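PDB 4ZM6: N-acetyl-beta-D glucosaminidase from Rhizomucor miehei CAU432, which probably hydrolyses terminal beta-linked N-acetylhexosamine residues through a glycoside hydrolase family 3 domain and also carries a GCN5-related glucosamine N-acetyltransferase region that binds acetyl-CoA. Local coordinates for residues A[763-767]-A[809-815]. Residue numbers count along the deposited sequence, not the author numbering.
Sequences VIASL and RGIGIGI. With SO4 (sulfate ion), chain D.
Ile815, with chi1 and chi2 both t, extends its side chain over the backbone of strand 763-767: its CD1 lies 3.8 Å from Ser766 CA and 4.1 Å from Ala765 CB. The small Ala765 suits this place because it lets the helix come near, its axis 9.0 Å from that of the strand at a crossing angle of -44°, with the CA atoms of Ala765 and Gly812 7.4 Å apart. One turn earlier, Ile811 sets CG2 3.7 Å from Ala765 CB and CD1 3.7 Å from Ile764 CD1, while Leu767 CD2 closes the other end, 3.7 Å from Ile815 CG1. Branched aliphatic chains fill this apolar interface, which no hydrogen bond crosses. Ile764 and Ala765 both point toward the helix because they form a classic beta bulge opposite Ala754; beyond it alternation resumes, so the CA-to-CB bond of Ser766 points away from the helix, its OG hydrogen-bonded to Tyr739 OH, and Leu767 faces the helix again. Arg809 lays NH1 4.0 Å from Ile764 CD1, its charge met by Glu806 and Glu709. Gly810, at the N-cap, has phi 81°, a value glycine tolerates readily; backbone hydrogen bonds then run from Gly814 N to Gly810 O (3.1 Å) and Ile815 N to Ile811 O (2.7 Å). A sulfate, probably from the crystallisation liquor, sits at the helix N-terminus, accepting a weak hydrogen bond to O1 from Ile811 N (3.4 Å) and a hydrogen bond from Gly808 N. The glycine-rich turn running into a helix packed on a beta sheet resembles the pyrophosphate-binding loop of the GNAT fold, here in the C-terminal N-acetyltransferase-like domain.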
ATOM      1  N   VAL A 763       4.559  41.741 -28.514  1.00 58.40           N
ATOM      2  CA  VAL A 763       4.816  41.763 -27.074  1.00 56.72           C
ATOM      3  C   VAL A 763       6.323  41.790 -26.827  1.00 54.76           C
ATOM      4  O   VAL A 763       7.062  40.953 -27.347  1.00 54.18           O
ATOM      5  CB  VAL A 763       4.199  40.537 -26.371  1.00 57.97           C
ATOM      6  CG1 VAL A 763       4.562  40.528 -24.887  1.00 59.10           C
ATOM      7  CG2 VAL A 763       2.685  40.522 -26.555  1.00 58.29           C
ATOM      8  N   ILE A 764       6.770  42.759 -26.038  1.00 52.84           N
ATOM      9  CA  ILE A 764       8.199  42.942 -25.754  1.00 52.31           C
ATOM     10  C   ILE A 764       8.549  42.815 -24.268  1.00 50.99           C
ATOM     11  O   ILE A 764       9.721  42.792 -23.909  1.00 52.62           O
ATOM     12  CB  ILE A 764       8.716  44.300 -26.291  1.00 52.13           C
ATOM     13  CG1 ILE A 764       7.997  45.479 -25.623  1.00 53.09           C
ATOM     14  CG2 ILE A 764       8.572  44.355 -27.809  1.00 52.33           C
ATOM     15  CD1 ILE A 764       8.289  46.819 -26.265  1.00 54.70           C
ATOM     16  N   ALA A 765       7.537  42.736 -23.413  1.00 48.10           N
ATOM     17  CA  ALA A 765       7.743  42.560 -21.987  1.00 48.28           C
ATOM     18  C   ALA A 765       6.428  42.100 -21.380  1.00 48.82           C
ATOM     19  O   ALA A 765       5.388  42.140 -22.048  1.00 50.18           O
ATOM     20  CB  ALA A 765       8.202  43.861 -21.343  1.00 48.01           C
ATOM     21  N   SER A 766       6.468  41.657 -20.126  1.00 47.08           N
ATOM     22  CA  SER A 766       5.251  41.246 -19.439  1.00 46.50           C
ATOM     23  C   SER A 766       5.464  41.130 -17.945  1.00 45.99           C
ATOM     24  O   SER A 766       6.595  41.013 -17.491  1.00 45.80           O
ATOM     25  CB  SER A 766       4.755  39.900 -19.981  1.00 46.43           C
ATOM     26  OG  SER A 766       5.275  38.826 -19.225  1.00 46.52           O
ATOM     27  N   LEU A 767       4.369  41.166 -17.188  1.00 47.51           N
ATOM     28  CA  LEU A 767       4.394  40.820 -15.765  1.00 48.42           C
ATOM     29  C   LEU A 767       3.017  40.414 -15.277  1.00 48.65           C
ATOM     30  O   LEU A 767       2.027  40.601 -15.977  1.00 47.93           O
ATOM     31  CB  LEU A 767       4.948  41.969 -14.916  1.00 48.09           C
ATOM     32  CG  LEU A 767       4.142  43.270 -14.843  1.00 48.34           C
ATOM     33  CD1 LEU A 767       2.918  43.138 -13.948  1.00 48.77           C
ATOM     34  CD2 LEU A 767       5.027  44.399 -14.339  1.00 48.01           C
ATOM     35  N   ARG A 809      16.343  49.614 -22.865  1.00 68.33           N
ATOM     36  CA  ARG A 809      15.485  50.722 -23.289  1.00 65.06           C
ATOM     37  C   ARG A 809      14.701  51.299 -22.113  1.00 63.80           C
ATOM     38  O   ARG A 809      13.899  52.216 -22.289  1.00 63.84           O
ATOM     39  CB  ARG A 809      14.511  50.258 -24.370  1.00 63.99           C
ATOM     40  CG  ARG A 809      15.180  49.645 -25.588  1.00 65.17           C
ATOM     41  CD  ARG A 809      14.168  48.991 -26.514  1.00 64.71           C
ATOM     42  NE  ARG A 809      13.241  49.971 -27.074  1.00 64.87           N
ATOM     43  CZ  ARG A 809      12.060  49.679 -27.613  1.00 64.85           C
ATOM     44  NH1 ARG A 809      11.637  48.420 -27.673  1.00 65.23           N
ATOM     45  NH2 ARG A 809      11.297  50.655 -28.089  1.00 65.83           N
ATOM     46  N   GLY A 810      14.930  50.756 -20.918  1.00 63.38           N
ATOM     47  CA  GLY A 810      14.246  51.216 -19.708  1.00 63.81           C
ATOM     48  C   GLY A 810      12.845  50.648 -19.526  1.00 62.70           C
ATOM     49  O   GLY A 810      12.091  51.116 -18.666  1.00 63.29           O
ATOM     50  N   ILE A 811      12.505  49.632 -20.323  1.00 59.14           N
ATOM     51  CA  ILE A 811      11.164  49.046 -20.325  1.00 56.76           C
ATOM     52  C   ILE A 811      10.839  48.358 -19.004  1.00 59.41           C
ATOM     53  O   ILE A 811       9.780  48.596 -18.422  1.00 63.61           O
ATOM     54  CB  ILE A 811      10.989  48.027 -21.470  1.00 54.04           C
ATOM     55  CG1 ILE A 811      11.017  48.748 -22.822  1.00 53.16           C
ATOM     56  CG2 ILE A 811       9.689  47.245 -21.305  1.00 53.41           C
ATOM     57  CD1 ILE A 811      11.030  47.834 -24.026  1.00 51.87           C
ATOM     58  N   GLY A 812      11.748  47.504 -18.542  1.00 58.78           N
ATOM     59  CA  GLY A 812      11.559  46.774 -17.295  1.00 59.55           C
ATOM     60  C   GLY A 812      11.141  47.667 -16.144  1.00 60.59           C
ATOM     61  O   GLY A 812      10.224  47.339 -15.397  1.00 62.25           O
ATOM     62  N   ILE A 813      11.800  48.813 -16.015  1.00 62.55           N
ATOM     63  CA  ILE A 813      11.504  49.744 -14.923  1.00 64.18           C
ATOM     64  C   ILE A 813      10.187  50.452 -15.234  1.00 62.51           C
ATOM     65  O   ILE A 813       9.424  50.793 -14.326  1.00 60.08           O
ATOM     66  CB  ILE A 813      12.623  50.793 -14.691  1.00 65.61           C
ATOM     67  CG1 ILE A 813      14.020  50.166 -14.836  1.00 69.11           C
ATOM     68  CG2 ILE A 813      12.475  51.420 -13.306  1.00 64.09           C
ATOM     69  CD1 ILE A 813      14.723  50.445 -16.155  1.00 70.16           C
ATOM     70  N   GLY A 814       9.939  50.669 -16.525  1.00 59.92           N
ATOM     71  CA  GLY A 814       8.684  51.232 -16.993  1.00 60.17           C
ATOM     72  C   GLY A 814       7.487  50.380 -16.637  1.00 59.79           C
ATOM     73  O   GLY A 814       6.565  50.842 -15.958  1.00 60.19           O
ATOM     74  N   ILE A 815       7.510  49.128 -17.087  1.00 58.74           N
ATOM     75  CA  ILE A 815       6.402  48.204 -16.847  1.00 55.69           C
ATOM     76  C   ILE A 815       6.158  47.955 -15.359  1.00 54.10           C
ATOM     77  O   ILE A 815       5.013  47.777 -14.943  1.00 58.40           O
ATOM     78  CB  ILE A 815       6.598  46.866 -17.585  1.00 53.71           C
ATOM     79  CG1 ILE A 815       5.290  46.081 -17.613  1.00 52.49           C
ATOM     80  CG2 ILE A 815       7.711  46.045 -16.950  1.00 54.98           C
ATOM     81  CD1 ILE A 815       5.323  44.892 -18.544  1.00 53.75           C
TER
HETATM   82  S   SO4 D 902      15.720  46.956 -19.247  1.00 83.89           S
HETATM   83  O1  SO4 D 902      14.947  47.249 -20.480  1.00 84.61           O
HETATM   84  O2  SO4 D 902      17.157  47.136 -19.533  1.00 84.81           O
HETATM   85  O3  SO4 D 902      15.491  45.555 -18.818  1.00 78.95           O
HETATM   86  O4  SO4 D 902      15.322  47.898 -18.174  1.00 80.54           O